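Local coordinates for protein phosphatase (Thermotoga maritima, PDB 1NF2) that probably acts as a magnesium-dependent phosphatase of the haloacid dehalogenase (HAD) family, with a distinctive substrate-binding domain, at residues I119-Y122 with A123-N127. Numbering follows the deposited sequence.
Sequences IKSY and ARHSN
The C-terminal turns of helix 117-125, the crossover helix of a beta-alpha-beta unit between strands 110-112 and 130-132, join Tyr122 to Ser126 and Ser121 to Arg124 and His125. Ser126, the first residue to leave helical geometry, grips the carbonyl of Tyr122 twice. Its backbone N donates to Tyr122 O at 2.9 Å, and its OG reaches the same oxygen at 2.6 Å from the opposite face of the carbonyl plane. With chi1 at 57°, Ser126 OG turns back over the helix and also lies 3.1 Å above one face of the Tyr122 ring, offset toward the rim near CE1. Tyr122 sits on strand residues Gln103 and Leu110, meets Tyr181 edge-to-face, and hydrogen-bonds through its OH to Tyr105 OH. With an alanine here in place of the ring, Tyr105 OH would probably lose this mate and a gap would open beside Ser126 OG. On another side of the helix, Ser121 O accepts the i to i+4 backbone bond from His125 N at 3.1 Å and a weak, bent one (120°) from His125 ND1. The imidazole lies beside Ser121, whose OG is 3.4 Å from His125 CE1. Arg124 runs out with CG anti to its own N (chi1 -174°) and then bends at its third side-chain torsion, which folds the chain back along the helix. The guanidinium consequently lies flat over the backbone of the preceding turn, with Ser121 CA 3.6 Å above the centre of one face.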
loop_
_atom_site.group_PDB
_atom_site.type_symbol
_atom_site.label_atom_id
_atom_site.label_comp_id
_atom_site.label_asym_id
_atom_site.label_seq_id
_atom_site.Cartn_x
_atom_site.Cartn_y
_atom_site.Cartn_z
ATOM N N ILE A 119 -17.463 -8.568 -7.247
ATOM C CA ILE A 119 -16.519 -8.947 -6.209
ATOM C C ILE A 119 -15.606 -10.095 -6.642
ATOM O O ILE A 119 -14.395 -10.055 -6.407
ATOM C CB ILE A 119 -17.254 -9.339 -4.900
ATOM C CG1 ILE A 119 -16.240 -9.739 -3.829
ATOM C CG2 ILE A 119 -18.214 -10.479 -5.151
ATOM C CD1 ILE A 119 -15.297 -8.624 -3.439
ATOM N N LYS A 120 -16.182 -11.112 -7.276
ATOM C CA LYS A 120 -15.404 -12.260 -7.725
ATOM C C LYS A 120 -14.222 -11.830 -8.596
ATOM O O LYS A 120 -13.078 -12.223 -8.351
ATOM C CB LYS A 120 -16.291 -13.230 -8.511
ATOM C CG LYS A 120 -17.441 -13.825 -7.708
ATOM C CD LYS A 120 -18.279 -14.774 -8.559
ATOM C CE LYS A 120 -19.447 -15.355 -7.772
ATOM N NZ LYS A 120 -19.007 -16.160 -6.591
ATOM N N SER A 121 -14.507 -11.013 -9.603
ATOM C CA SER A 121 -13.482 -10.537 -10.521
ATOM C C SER A 121 -12.477 -9.579 -9.888
ATOM O O SER A 121 -11.331 -9.505 -10.328
ATOM C CB SER A 121 -14.133 -9.860 -11.728
ATOM O OG SER A 121 -13.149 -9.278 -12.566
ATOM N N TYR A 122 -12.898 -8.834 -8.868
ATOM C CA TYR A 122 -11.981 -7.903 -8.225
ATOM C C TYR A 122 -10.979 -8.646 -7.354
ATOM O O TYR A 122 -9.786 -8.346 -7.378
ATOM C CB TYR A 122 -12.737 -6.872 -7.376
ATOM C CG TYR A 122 -11.827 -6.081 -6.450
ATOM C CD1 TYR A 122 -11.492 -6.568 -5.183
ATOM C CD2 TYR A 122 -11.240 -4.888 -6.871
ATOM C CE1 TYR A 122 -10.589 -5.892 -4.361
ATOM C CE2 TYR A 122 -10.337 -4.204 -6.058
ATOM C CZ TYR A 122 -10.016 -4.714 -4.807
ATOM O OH TYR A 122 -9.099 -4.057 -4.019
ATOM N N ALA A 123 -11.468 -9.611 -6.582
ATOM C CA ALA A 123 -10.608 -10.388 -5.701
ATOM C C ALA A 123 -9.647 -11.240 -6.519
ATOM O O ALA A 123 -8.548 -11.564 -6.072
ATOM C CB ALA A 123 -11.451 -11.276 -4.799
ATOM N N ARG A 124 -10.084 -11.598 -7.722
ATOM C CA ARG A 124 -9.294 -12.411 -8.637
ATOM C C ARG A 124 -8.125 -11.582 -9.154
ATOM O O ARG A 124 -6.969 -11.966 -9.008
ATOM C CB ARG A 124 -10.176 -12.854 -9.805
ATOM C CG ARG A 124 -9.542 -13.826 -10.782
ATOM C CD ARG A 124 -10.394 -13.877 -12.042
ATOM N NE ARG A 124 -11.812 -14.028 -11.719
ATOM C CZ ARG A 124 -12.811 -13.605 -12.490
ATOM N NH1 ARG A 124 -12.554 -12.997 -13.640
ATOM N NH2 ARG A 124 -14.070 -13.783 -12.104
ATOM N N HIS A 125 -8.445 -10.436 -9.748
ATOM C CA HIS A 125 -7.434 -9.549 -10.306
ATOM C C HIS A 125 -6.506 -8.924 -9.264
ATOM O O HIS A 125 -5.321 -8.735 -9.531
ATOM C CB HIS A 125 -8.087 -8.446 -11.156
ATOM C CG HIS A 125 -8.718 -8.950 -12.419
ATOM N ND1 HIS A 125 -9.672 -9.946 -12.437
ATOM C CD2 HIS A 125 -8.556 -8.566 -13.708
ATOM C CE1 HIS A 125 -10.073 -10.150 -13.679
ATOM N NE2 HIS A 125 -9.412 -9.324 -14.470
ATOM N N SER A 126 -7.014 -8.575 -8.086
ATOM C CA SER A 126 -6.138 -7.990 -7.064
ATOM C C SER A 126 -5.827 -9.054 -6.010
ATOM O O SER A 126 -5.467 -8.733 -4.873
ATOM C CB SER A 126 -6.810 -6.773 -6.418
ATOM O OG SER A 126 -8.055 -7.104 -5.845
ATOM N N ASN A 127 -5.927 -10.317 -6.438
ATOM C CA ASN A 127 -5.731 -11.526 -5.620
ATOM C C ASN A 127 -5.666 -11.429 -4.098
ATOM O O ASN A 127 -4.600 -11.290 -3.489
ATOM C CB ASN A 127 -4.567 -12.394 -6.160
ATOM C CG ASN A 127 -3.441 -11.590 -6.771
ATOM O OD1 ASN A 127 -2.531 -12.154 -7.380
ATOM N ND2 ASN A 127 -3.484 -10.275 -6.611
#